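PDB 4B7H: catalase from Corynebacterium glutamicum, which breaks down hydrogen peroxide to water and oxygen at a haem iron, carries bound NADPH, and is inhibited by nitric oxide. Local coordinates for residues 145-150 / 156-161; 178-183 / 191-196; 122-127 / 198-203. All blocks are in the same frame, centred on the assembly; numbering follows the deposited sequence.

Interaction 1. Residues 145-150 / 156-161; sequences PTFFLR and PDFIHS. With NDP (NADPH dihydro-nicotinamide-adenine-dinucleotide phosphate), chain H.
Phe148 and Phe158 carry this contact, ring against ring. The centroids are 4.2 Å apart and the planes meet at 33°. The rings are offset, each lying towards the rim of the other. CZ of Phe158 comes over one face of Phe148 and lies 3.3 Å from its CE2. The two side chains reach this point at about a right angle. In Phe158, CG is anti to the backbone N (chi1 166°), and this carries the ring off the helix to meet the loop. Leu149 crosses Phe158 nearer its backbone, with its CD1 3.8 Å from Phe158 CB.

In this catalase fold the contact packs behind the haem pocket through Phe147, which lines that pocket. Residues 145-150 lie in the loop between strand 135-142 and helix 155-162. The Phe147 ring also lies near the bound nitric oxide. Its CZ is 4.2 Å from Phe158 CE2. CD2 of Phe148 sits over the centre of the Phe147 ring, 3.6 Å above the plane. The neighbouring phenyls of the loop are therefore turned against each other while both touch the helix.

At the start of the segment, Pro145 packs against the NADPH. Its CG is 3.6 Å from C4N of the nicotinamide ring. On the helix, Ser161 OG donates to Phe158 O at 2.7 Å, 20° from the carbonyl plane. Earlier on the helix, Asp157 OD2 forms salt bridges with Lys154 and with Lys55 of a second subunit, and His160 ND1 hydrogen-bonds to Ser396 O of a third.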
# COMPACT_ATOMS: atom_id res chain seq x y z
N PRO A 145 33.68 -11.92 7.13
CA PRO A 145 33.60 -13.27 6.57
C PRO A 145 32.60 -14.15 7.34
O PRO A 145 32.36 -15.29 6.93
CB PRO A 145 35.02 -13.81 6.76
CG PRO A 145 35.46 -13.14 8.04
CD PRO A 145 34.94 -11.73 7.87
N THR A 146 32.03 -13.63 8.42
CA THR A 146 31.16 -14.42 9.29
C THR A 146 29.95 -13.58 9.72
O THR A 146 29.72 -12.50 9.17
CB THR A 146 31.97 -14.99 10.49
OG1 THR A 146 31.17 -15.90 11.24
CG2 THR A 146 32.50 -13.88 11.39
N PHE A 147 29.15 -14.07 10.66
CA PHE A 147 27.99 -13.30 11.14
C PHE A 147 27.59 -13.80 12.51
O PHE A 147 28.16 -14.77 13.02
CB PHE A 147 26.83 -13.40 10.15
CG PHE A 147 25.82 -12.28 10.26
CD1 PHE A 147 26.18 -10.97 9.94
CD2 PHE A 147 24.51 -12.53 10.63
CE1 PHE A 147 25.25 -9.93 10.02
CE2 PHE A 147 23.57 -11.50 10.71
CZ PHE A 147 23.95 -10.20 10.39
N PHE A 148 26.58 -13.15 13.10
CA PHE A 148 26.23 -13.32 14.50
C PHE A 148 25.47 -14.60 14.84
O PHE A 148 25.38 -14.97 16.01
CB PHE A 148 25.34 -12.16 14.97
CG PHE A 148 25.95 -10.79 14.80
CD1 PHE A 148 26.70 -10.22 15.82
CD2 PHE A 148 25.72 -10.06 13.64
CE1 PHE A 148 27.24 -8.93 15.67
CE2 PHE A 148 26.25 -8.77 13.49
CZ PHE A 148 27.00 -8.22 14.51
N LEU A 149 24.87 -15.24 13.83
CA LEU A 149 23.91 -16.32 14.08
C LEU A 149 24.03 -17.42 13.06
O LEU A 149 24.61 -17.21 11.99
CB LEU A 149 22.47 -15.78 14.03
CG LEU A 149 22.08 -14.64 14.97
CD1 LEU A 149 20.75 -14.05 14.51
CD2 LEU A 149 22.01 -15.11 16.42
N ARG A 150 23.49 -18.60 13.39
CA ARG A 150 23.49 -19.73 12.45
C ARG A 150 22.08 -20.24 12.14
O ARG A 150 21.92 -21.31 11.53
CB ARG A 150 24.39 -20.87 12.95
CG ARG A 150 23.97 -21.51 14.28
CD ARG A 150 24.96 -22.58 14.73
NE ARG A 150 26.26 -22.00 15.09
CZ ARG A 150 26.71 -21.81 16.33
NH1 ARG A 150 25.98 -22.17 17.39
NH2 ARG A 150 27.91 -21.28 16.52
N PRO A 156 15.35 -11.90 13.47
CA PRO A 156 14.58 -10.75 13.96
C PRO A 156 14.88 -10.40 15.42
O PRO A 156 14.81 -9.24 15.79
CB PRO A 156 13.13 -11.19 13.76
CG PRO A 156 13.20 -12.13 12.59
CD PRO A 156 14.47 -12.92 12.86
N ASP A 157 15.23 -11.40 16.23
CA ASP A 157 15.61 -11.12 17.61
C ASP A 157 16.88 -10.27 17.67
O ASP A 157 16.95 -9.28 18.40
CB ASP A 157 15.82 -12.43 18.38
CG ASP A 157 14.56 -13.24 18.46
OD1 ASP A 157 13.55 -12.72 19.00
OD2 ASP A 157 14.57 -14.40 17.99
N PHE A 158 17.87 -10.66 16.89
CA PHE A 158 19.11 -9.91 16.87
C PHE A 158 18.87 -8.49 16.38
O PHE A 158 19.32 -7.51 17.00
CB PHE A 158 20.14 -10.60 15.98
CG PHE A 158 21.31 -9.73 15.66
CD1 PHE A 158 22.09 -9.20 16.67
CD2 PHE A 158 21.58 -9.39 14.34
CE1 PHE A 158 23.16 -8.36 16.38
CE2 PHE A 158 22.65 -8.56 14.04
CZ PHE A 158 23.44 -8.04 15.06
N ILE A 159 18.16 -8.34 15.26
CA ILE A 159 17.95 -7.00 14.71
C ILE A 159 17.12 -6.13 15.66
O ILE A 159 17.46 -4.96 15.88
CB ILE A 159 17.36 -7.06 13.29
CG1 ILE A 159 18.35 -7.75 12.33
CG2 ILE A 159 17.03 -5.66 12.80
CD1 ILE A 159 19.71 -7.06 12.16
N HIS A 160 15.90 -6.66 16.26
CA HIS A 160 15.30 -5.81 17.29
C HIS A 160 16.32 -5.48 18.38
O HIS A 160 16.41 -4.34 18.85
CB HIS A 160 14.11 -6.48 17.97
CG HIS A 160 12.94 -6.80 17.07
ND1 HIS A 160 11.91 -7.65 17.39
CD2 HIS A 160 12.67 -6.33 15.83
CE1 HIS A 160 11.05 -7.68 16.39
NE2 HIS A 160 11.49 -6.90 15.43
N SER A 161 17.17 -6.32 18.81
CA SER A 161 18.05 -5.99 19.93
C SER A 161 19.03 -4.88 19.59
O SER A 161 19.51 -4.16 20.48
CB SER A 161 18.79 -7.22 20.46
OG SER A 161 19.91 -7.56 19.66
PA NDP H . 44.88 -16.31 8.60
O1A NDP H . 46.09 -15.80 9.29
O2A NDP H . 45.19 -17.02 7.32
O5B NDP H . 43.91 -15.06 8.31
C5B NDP H . 43.62 -14.14 9.33
C4B NDP H . 42.64 -13.14 8.73
O4B NDP H . 42.28 -12.19 9.73
C3B NDP H . 43.27 -12.37 7.57
O3B NDP H . 42.34 -12.27 6.51
C2B NDP H . 43.58 -11.03 8.19
O2B NDP H . 43.67 -9.94 7.29
C1B NDP H . 42.42 -10.91 9.17
N9A NDP H . 42.59 -9.82 10.15
C8A NDP H . 43.74 -9.12 10.44
N7A NDP H . 43.46 -8.18 11.37
C5A NDP H . 42.15 -8.27 11.69
C6A NDP H . 41.35 -7.55 12.57
N6A NDP H . 41.76 -6.37 13.05
N1A NDP H . 40.02 -7.88 12.69
C2A NDP H . 39.48 -8.89 11.92
N3A NDP H . 40.28 -9.60 11.04
C4A NDP H . 41.59 -9.29 10.93
O3 NDP H . 44.06 -17.24 9.64
PN NDP H . 42.67 -18.00 9.32
O1N NDP H . 42.24 -17.74 7.91
O2N NDP H . 42.84 -19.39 9.81
O5D NDP H . 41.63 -17.28 10.31
C5D NDP H . 42.01 -16.95 11.63
C4D NDP H . 41.00 -15.99 12.22
O4D NDP H . 41.01 -14.80 11.46
C3D NDP H . 39.59 -16.55 12.14
O3D NDP H . 39.24 -17.26 13.32
C2D NDP H . 38.74 -15.31 11.91
O2D NDP H . 38.32 -14.80 13.15
C1D NDP H . 39.69 -14.28 11.30
N1N NDP H . 39.40 -14.05 9.87
C2N NDP H . 39.23 -15.13 9.05
C3N NDP H . 38.95 -14.99 7.70
C7N NDP H . 38.76 -16.24 6.89
O7N NDP H . 37.92 -16.18 5.78
N7N NDP H . 39.36 -17.36 7.25
C4N NDP H . 38.83 -13.64 7.03
C5N NDP H . 39.04 -12.53 8.02
C6N NDP H . 39.31 -12.78 9.37
P2B NDP H . 45.10 -9.47 6.70
O1X NDP H . 46.01 -9.19 7.87
O2X NDP H . 45.64 -10.59 5.84
O3X NDP H . 44.85 -8.23 5.87

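Interaction 2. Residues 178-183 / 191-196; sequences DFWTRA and TYLMGD. With NDP (NADPH dihydro-nicotinamide-adenine-dinucleotide phosphate), chain H.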
# COMPACT_ATOMS: atom_id res chain seq x y z
N ASP A 178 22.46 -8.17 26.49
CA ASP A 178 21.60 -9.24 26.99
C ASP A 178 21.39 -10.26 25.87
O ASP A 178 21.54 -11.47 26.08
CB ASP A 178 20.25 -8.69 27.47
CG ASP A 178 19.41 -9.72 28.19
OD1 ASP A 178 19.97 -10.52 28.97
OD2 ASP A 178 18.17 -9.75 27.97
N PHE A 179 21.07 -9.78 24.67
CA PHE A 179 20.89 -10.69 23.55
C PHE A 179 22.18 -11.42 23.21
O PHE A 179 22.19 -12.65 23.11
CB PHE A 179 20.35 -10.01 22.29
CG PHE A 179 20.21 -10.96 21.13
CD1 PHE A 179 19.11 -11.81 21.05
CD2 PHE A 179 21.20 -11.05 20.16
CE1 PHE A 179 18.99 -12.73 20.01
CE2 PHE A 179 21.09 -11.97 19.12
CZ PHE A 179 19.98 -12.81 19.04
N TRP A 180 23.27 -10.68 23.03
CA TRP A 180 24.53 -11.29 22.62
C TRP A 180 25.01 -12.37 23.59
O TRP A 180 25.42 -13.45 23.16
CB TRP A 180 25.62 -10.24 22.43
CG TRP A 180 25.61 -9.54 21.09
CD1 TRP A 180 25.21 -10.04 19.87
CD2 TRP A 180 26.07 -8.20 20.84
NE1 TRP A 180 25.39 -9.09 18.89
CE2 TRP A 180 25.92 -7.96 19.45
CE3 TRP A 180 26.60 -7.19 21.65
CZ2 TRP A 180 26.28 -6.74 18.87
CZ3 TRP A 180 26.94 -5.98 21.07
CH2 TRP A 180 26.78 -5.77 19.69
N THR A 181 24.96 -12.09 24.89
CA THR A 181 25.41 -13.09 25.87
C THR A 181 24.46 -14.28 26.00
O THR A 181 24.89 -15.37 26.40
CB THR A 181 25.65 -12.49 27.27
OG1 THR A 181 24.42 -11.99 27.81
CG2 THR A 181 26.69 -11.38 27.21
N ARG A 182 23.18 -14.09 25.69
CA ARG A 182 22.24 -15.19 25.73
C ARG A 182 22.22 -15.96 24.40
O ARG A 182 21.65 -17.05 24.32
CB ARG A 182 20.84 -14.71 26.13
CG ARG A 182 20.78 -14.22 27.57
CD ARG A 182 19.40 -13.71 27.99
NE ARG A 182 19.46 -13.24 29.37
CZ ARG A 182 19.37 -14.05 30.42
NH1 ARG A 182 19.17 -15.35 30.26
NH2 ARG A 182 19.47 -13.54 31.65
N ALA A 183 22.87 -15.40 23.38
CA ALA A 183 23.05 -16.08 22.10
C ALA A 183 24.55 -16.15 21.81
O ALA A 183 25.05 -15.44 20.94
CB ALA A 183 22.32 -15.32 20.98
N THR A 191 33.34 -10.26 18.26
CA THR A 191 34.78 -9.99 18.39
C THR A 191 35.29 -9.21 17.17
O THR A 191 36.07 -8.26 17.31
CB THR A 191 35.55 -11.31 18.58
OG1 THR A 191 35.06 -11.97 19.75
CG2 THR A 191 37.04 -11.04 18.76
N TYR A 192 34.84 -9.60 15.98
CA TYR A 192 35.19 -8.88 14.76
C TYR A 192 34.65 -7.44 14.78
O TYR A 192 35.37 -6.49 14.45
CB TYR A 192 34.65 -9.66 13.57
CG TYR A 192 35.10 -9.26 12.18
CD1 TYR A 192 34.51 -8.20 11.51
CD2 TYR A 192 36.08 -10.00 11.52
CE1 TYR A 192 34.90 -7.85 10.22
CE2 TYR A 192 36.48 -9.66 10.23
CZ TYR A 192 35.89 -8.59 9.59
OH TYR A 192 36.28 -8.26 8.31
N LEU A 193 33.39 -7.31 15.18
CA LEU A 193 32.71 -6.01 15.23
C LEU A 193 33.35 -5.04 16.22
O LEU A 193 33.43 -3.83 15.97
CB LEU A 193 31.24 -6.22 15.61
CG LEU A 193 30.41 -4.97 15.92
CD1 LEU A 193 30.20 -4.10 14.68
CD2 LEU A 193 29.08 -5.35 16.56
N MET A 194 33.79 -5.57 17.36
CA MET A 194 34.30 -4.71 18.43
C MET A 194 35.76 -4.33 18.21
O MET A 194 36.31 -3.50 18.94
CB MET A 194 34.11 -5.40 19.78
CG MET A 194 32.65 -5.48 20.20
SD MET A 194 32.00 -3.86 20.64
CE MET A 194 30.24 -4.13 20.40
N GLY A 195 36.39 -4.91 17.20
CA GLY A 195 37.77 -4.58 16.86
C GLY A 195 37.83 -3.39 15.91
O GLY A 195 36.84 -2.68 15.72
N ASP A 196 39.00 -3.17 15.32
CA ASP A 196 39.20 -2.02 14.45
C ASP A 196 38.21 -2.01 13.30
O ASP A 196 37.76 -0.95 12.86
CB ASP A 196 40.62 -2.00 13.87
CG ASP A 196 41.70 -1.76 14.91
OD1 ASP A 196 41.39 -1.38 16.06
OD2 ASP A 196 42.87 -1.95 14.56
PA NDP H . 44.88 -16.31 8.60
O1A NDP H . 46.09 -15.80 9.29
O2A NDP H . 45.19 -17.02 7.32
O5B NDP H . 43.91 -15.06 8.31
C5B NDP H . 43.62 -14.14 9.33
C4B NDP H . 42.64 -13.14 8.73
O4B NDP H . 42.28 -12.19 9.73
C3B NDP H . 43.27 -12.37 7.57
O3B NDP H . 42.34 -12.27 6.51
C2B NDP H . 43.58 -11.03 8.19
O2B NDP H . 43.67 -9.94 7.29
C1B NDP H . 42.42 -10.91 9.17
N9A NDP H . 42.59 -9.82 10.15
C8A NDP H . 43.74 -9.12 10.44
N7A NDP H . 43.46 -8.18 11.37
C5A NDP H . 42.15 -8.27 11.69
C6A NDP H . 41.35 -7.55 12.57
N6A NDP H . 41.76 -6.37 13.05
N1A NDP H . 40.02 -7.88 12.69
C2A NDP H . 39.48 -8.89 11.92
N3A NDP H . 40.28 -9.60 11.04
C4A NDP H . 41.59 -9.29 10.93
O3 NDP H . 44.06 -17.24 9.64
PN NDP H . 42.67 -18.00 9.32
O1N NDP H . 42.24 -17.74 7.91
O2N NDP H . 42.84 -19.39 9.81
O5D NDP H . 41.63 -17.28 10.31
C5D NDP H . 42.01 -16.95 11.63
C4D NDP H . 41.00 -15.99 12.22
O4D NDP H . 41.01 -14.80 11.46
C3D NDP H . 39.59 -16.55 12.14
O3D NDP H . 39.24 -17.26 13.32
C2D NDP H . 38.74 -15.31 11.91
O2D NDP H . 38.32 -14.80 13.15
C1D NDP H . 39.69 -14.28 11.30
N1N NDP H . 39.40 -14.05 9.87
C2N NDP H . 39.23 -15.13 9.05
C3N NDP H . 38.95 -14.99 7.70
C7N NDP H . 38.76 -16.24 6.89
O7N NDP H . 37.92 -16.18 5.78
N7N NDP H . 39.36 -17.36 7.25
C4N NDP H . 38.83 -13.64 7.03
C5N NDP H . 39.04 -12.53 8.02
C6N NDP H . 39.31 -12.78 9.37
P2B NDP H . 45.10 -9.47 6.70
O1X NDP H . 46.01 -9.19 7.87
O2X NDP H . 45.64 -10.59 5.84
O3X NDP H . 44.85 -8.23 5.87
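Trp180 points its six-membered ring at Leu193 and Met194. The indole and the methionine come from opposite directions, and Met194 CE ends 3.8 Å from Trp180 CZ3. Leu193 crosses the indole at about a right angle. Its CD2 lies 3.9 Å from Trp180 CZ2. Both methyl groups approach the indole obliquely, and both also lie close to CH2. The Met194 chain is bent at chi2 (-70°), which brings its terminal methyl round to the ring. No hydrogen bond crosses between the segments, so this is purely apolar packing between two consecutive helices.

Within helix 173-182, Arg182 NE bonds back one turn to Asp178 OD1, a salt bridge of 2.8 Å. OD1 is met on its syn side, but 29° out of the carboxylate plane, while it lies nearly in the guanidinium plane. Asp178 OD2 is bound by Tyr397 OH and Arg401 N of a third subunit. Met194 also touches helix 466-479 through Leu472 and Ile476.

Tyr192 turns to the cofactor. Its CG is anti to the backbone N (chi1 -169°), and CE2 lies 3.5 Å from C2A of the adenine. Tyr192 OH is bonded to Asn143 O and Arg197 NH1, which fixes the far end of the ring. Helix 187-194 thus lines the NADPH site that is found in many catalases.

Interaction 3. Residues 122-127 / 198-203; sequences DVHGFA and GTPKTS. With HEM (protoporphyrin IX containing Fe), chain E.
The imidazole of His124 packs against the ring of Pro200, with His124 CD2 3.7 Å from Pro200 CD. NE2 is equally close to that carbon, so the CD2-NE2 bond meets the proline CD obliquely. His124 reaches across with CG anti to its carbonyl carbon (chi1 -67°), which leaves it beside the backbone N.

The contact lies where the chain enters strand 125-132 of the antiparallel beta-barrel of the catalase fold. Residues 122-127 lead into this strand. The partner segment, 198-203, has no regular structure and belongs to the loop that follows helix 187-194. Backbone pairing of Gly125 with Ser108, and of Phe126 with Gly141, sets the strand between its two neighbours.

Polar bonds join the same segments beside the proline. Asp122 N donates weakly to Gly198 O, at 3.3 Å but nearly straight (166°). A water hydrogen-bonds to Gly198 O at 2.7 Å, and the water is the donor. The carbonyl oxygen thus accepts two bonds. Asp122 OD2 is held by Val110 N and Ala111 N. Its OD1 takes a weak, bent bond from Val123 N.

The strand also meets the haem. Gly125 has no side chain, and its CA comes within 3.5 Å of the CMD methyl. Two residues on, Ala127 CB lies 3.9 Å from CBD of a propionate arm. Phe126, between them, instead sends its ring to Trp271 and Phe107, edge-to-face. Beside Pro200, the water that binds Gly198 O also lies in the plane of the His124 ring, at its edge, hydrogen-bonded to NE2 at 2.7 Å.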
# COMPACT_ATOMS: atom_id res chain seq x y z
N ASP A 122 29.36 -0.65 13.47
CA ASP A 122 28.38 -1.56 12.89
C ASP A 122 29.07 -2.41 11.85
O ASP A 122 30.14 -2.06 11.35
CB ASP A 122 27.26 -0.77 12.20
CG ASP A 122 25.90 -1.44 12.33
OD1 ASP A 122 25.83 -2.61 12.78
OD2 ASP A 122 24.89 -0.78 11.98
N VAL A 123 28.44 -3.53 11.52
CA VAL A 123 28.76 -4.25 10.30
C VAL A 123 28.43 -3.31 9.13
O VAL A 123 27.51 -2.49 9.23
CB VAL A 123 27.90 -5.54 10.19
CG1 VAL A 123 28.02 -6.18 8.82
CG2 VAL A 123 28.27 -6.53 11.30
N HIS A 124 29.19 -3.42 8.03
CA HIS A 124 28.80 -2.73 6.81
C HIS A 124 28.43 -3.69 5.71
O HIS A 124 29.15 -4.65 5.40
CB HIS A 124 29.89 -1.77 6.33
CG HIS A 124 30.09 -0.62 7.25
ND1 HIS A 124 29.51 0.61 7.04
CD2 HIS A 124 30.75 -0.53 8.43
CE1 HIS A 124 29.84 1.42 8.03
NE2 HIS A 124 30.60 0.75 8.89
N GLY A 125 27.28 -3.43 5.10
CA GLY A 125 26.83 -4.20 3.96
C GLY A 125 27.70 -3.95 2.75
O GLY A 125 28.22 -2.85 2.55
N PHE A 126 27.82 -4.98 1.91
CA PHE A 126 28.69 -4.96 0.75
C PHE A 126 27.94 -5.80 -0.30
O PHE A 126 28.21 -6.99 -0.47
CB PHE A 126 30.04 -5.60 1.13
CG PHE A 126 31.17 -5.29 0.18
CD1 PHE A 126 31.16 -5.77 -1.12
CD2 PHE A 126 32.28 -4.57 0.62
CE1 PHE A 126 32.23 -5.50 -1.99
CE2 PHE A 126 33.36 -4.31 -0.24
CZ PHE A 126 33.33 -4.78 -1.54
N ALA A 127 26.99 -5.17 -0.98
CA ALA A 127 26.01 -5.89 -1.78
C ALA A 127 26.16 -5.61 -3.27
O ALA A 127 25.92 -4.48 -3.73
CB ALA A 127 24.60 -5.54 -1.31
N GLY A 198 35.17 -2.73 13.06
CA GLY A 198 33.85 -2.20 13.34
C GLY A 198 33.68 -0.77 12.86
O GLY A 198 32.55 -0.30 12.71
N THR A 199 34.80 -0.08 12.61
CA THR A 199 34.76 1.31 12.18
C THR A 199 35.69 1.62 11.00
O THR A 199 36.62 2.41 11.14
CB THR A 199 35.08 2.28 13.36
OG1 THR A 199 36.32 1.91 13.98
CG2 THR A 199 33.98 2.23 14.42
N PRO A 200 35.42 1.01 9.83
CA PRO A 200 36.22 1.34 8.65
C PRO A 200 36.00 2.80 8.27
O PRO A 200 34.87 3.30 8.42
CB PRO A 200 35.65 0.43 7.56
CG PRO A 200 34.62 -0.46 8.22
CD PRO A 200 34.23 0.22 9.49
N LYS A 201 37.02 3.49 7.76
CA LYS A 201 36.86 4.91 7.45
C LYS A 201 35.90 5.15 6.30
O LYS A 201 35.10 6.10 6.34
CB LYS A 201 38.21 5.57 7.15
CG LYS A 201 39.15 5.62 8.34
CD LYS A 201 40.38 6.45 8.04
CE LYS A 201 41.33 6.45 9.23
NZ LYS A 201 42.45 7.42 9.06
N THR A 202 35.98 4.32 5.26
CA THR A 202 35.18 4.52 4.06
C THR A 202 34.64 3.19 3.55
O THR A 202 35.00 2.12 4.07
CB THR A 202 36.01 5.14 2.90
OG1 THR A 202 36.84 4.12 2.32
CG2 THR A 202 36.88 6.30 3.38
N SER A 203 33.80 3.26 2.53
CA SER A 203 33.36 2.05 1.85
C SER A 203 34.44 1.43 0.99
O SER A 203 34.37 0.24 0.67
CB SER A 203 32.16 2.36 0.96
OG SER A 203 31.07 2.83 1.72
CHA HEM E . 19.37 -6.33 3.96
CHB HEM E . 17.20 -10.31 5.68
CHC HEM E . 21.51 -11.93 7.18
CHD HEM E . 23.58 -8.79 4.17
C1A HEM E . 18.41 -7.25 4.31
C2A HEM E . 16.99 -7.14 4.02
C3A HEM E . 16.41 -8.26 4.49
C4A HEM E . 17.43 -9.09 5.09
CMA HEM E . 14.93 -8.65 4.44
CAA HEM E . 16.32 -5.96 3.30
CBA HEM E . 16.37 -6.20 1.80
CGA HEM E . 15.57 -5.18 1.02
O1A HEM E . 16.04 -4.81 -0.08
O2A HEM E . 14.47 -4.75 1.47
C1B HEM E . 18.17 -11.09 6.27
C2B HEM E . 17.95 -12.33 6.99
C3B HEM E . 19.15 -12.76 7.42
C4B HEM E . 20.15 -11.82 6.96
CMB HEM E . 16.55 -12.96 7.20
CAB HEM E . 19.52 -14.03 8.22
CBB HEM E . 18.79 -15.14 8.16
C1C HEM E . 22.45 -11.33 6.36
C2C HEM E . 23.80 -11.80 6.07
C3C HEM E . 24.36 -10.91 5.23
C4C HEM E . 23.38 -9.89 4.95
CMC HEM E . 24.44 -13.08 6.66
CAC HEM E . 25.75 -10.93 4.54
CBC HEM E . 26.41 -12.07 4.26
C1D HEM E . 22.66 -7.82 3.91
C2D HEM E . 22.96 -6.64 3.16
C3D HEM E . 21.68 -5.87 3.09
C4D HEM E . 20.70 -6.66 3.79
CMD HEM E . 24.32 -6.23 2.58
CAD HEM E . 21.49 -4.54 2.37
CBD HEM E . 21.39 -4.81 0.87
CGD HEM E . 21.31 -3.46 0.22
O1D HEM E . 20.26 -3.13 -0.38
O2D HEM E . 22.30 -2.70 0.33
NA HEM E . 18.65 -8.45 4.95
NB HEM E . 19.52 -10.81 6.27
NC HEM E . 22.23 -10.16 5.65
ND HEM E . 21.32 -7.80 4.27
FE HEM E . 20.45 -9.28 5.33
O HOH W 1 31.42 1.73 11.27

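Overall arrangement
All three contacts are buried, and their chemistry differs. Interactions 1 and 2 are apolar and lie side by side. Trp180 NE1 of interaction 2 comes 3.4 Å from Phe158 CE1 and 3.5 Å from Phe148 CD1. Interaction 1 pairs a loop with helix 155-162, and interaction 2 pairs helices 173-182 and 187-194. Both touch the NADPH and a third subunit. Interaction 3 joins segments 71 residues apart, and both other contacts fall within that span. It is more polar, with a bridging water, and touches no other subunit. Interactions 1 and 3 both meet the haem. Leu193 CD1 packs on Asp122 C, and Phe148 CE2 on Val123 CG2, joining helix 187-194 and loop 145-150 to the lead-in of strand 125-132.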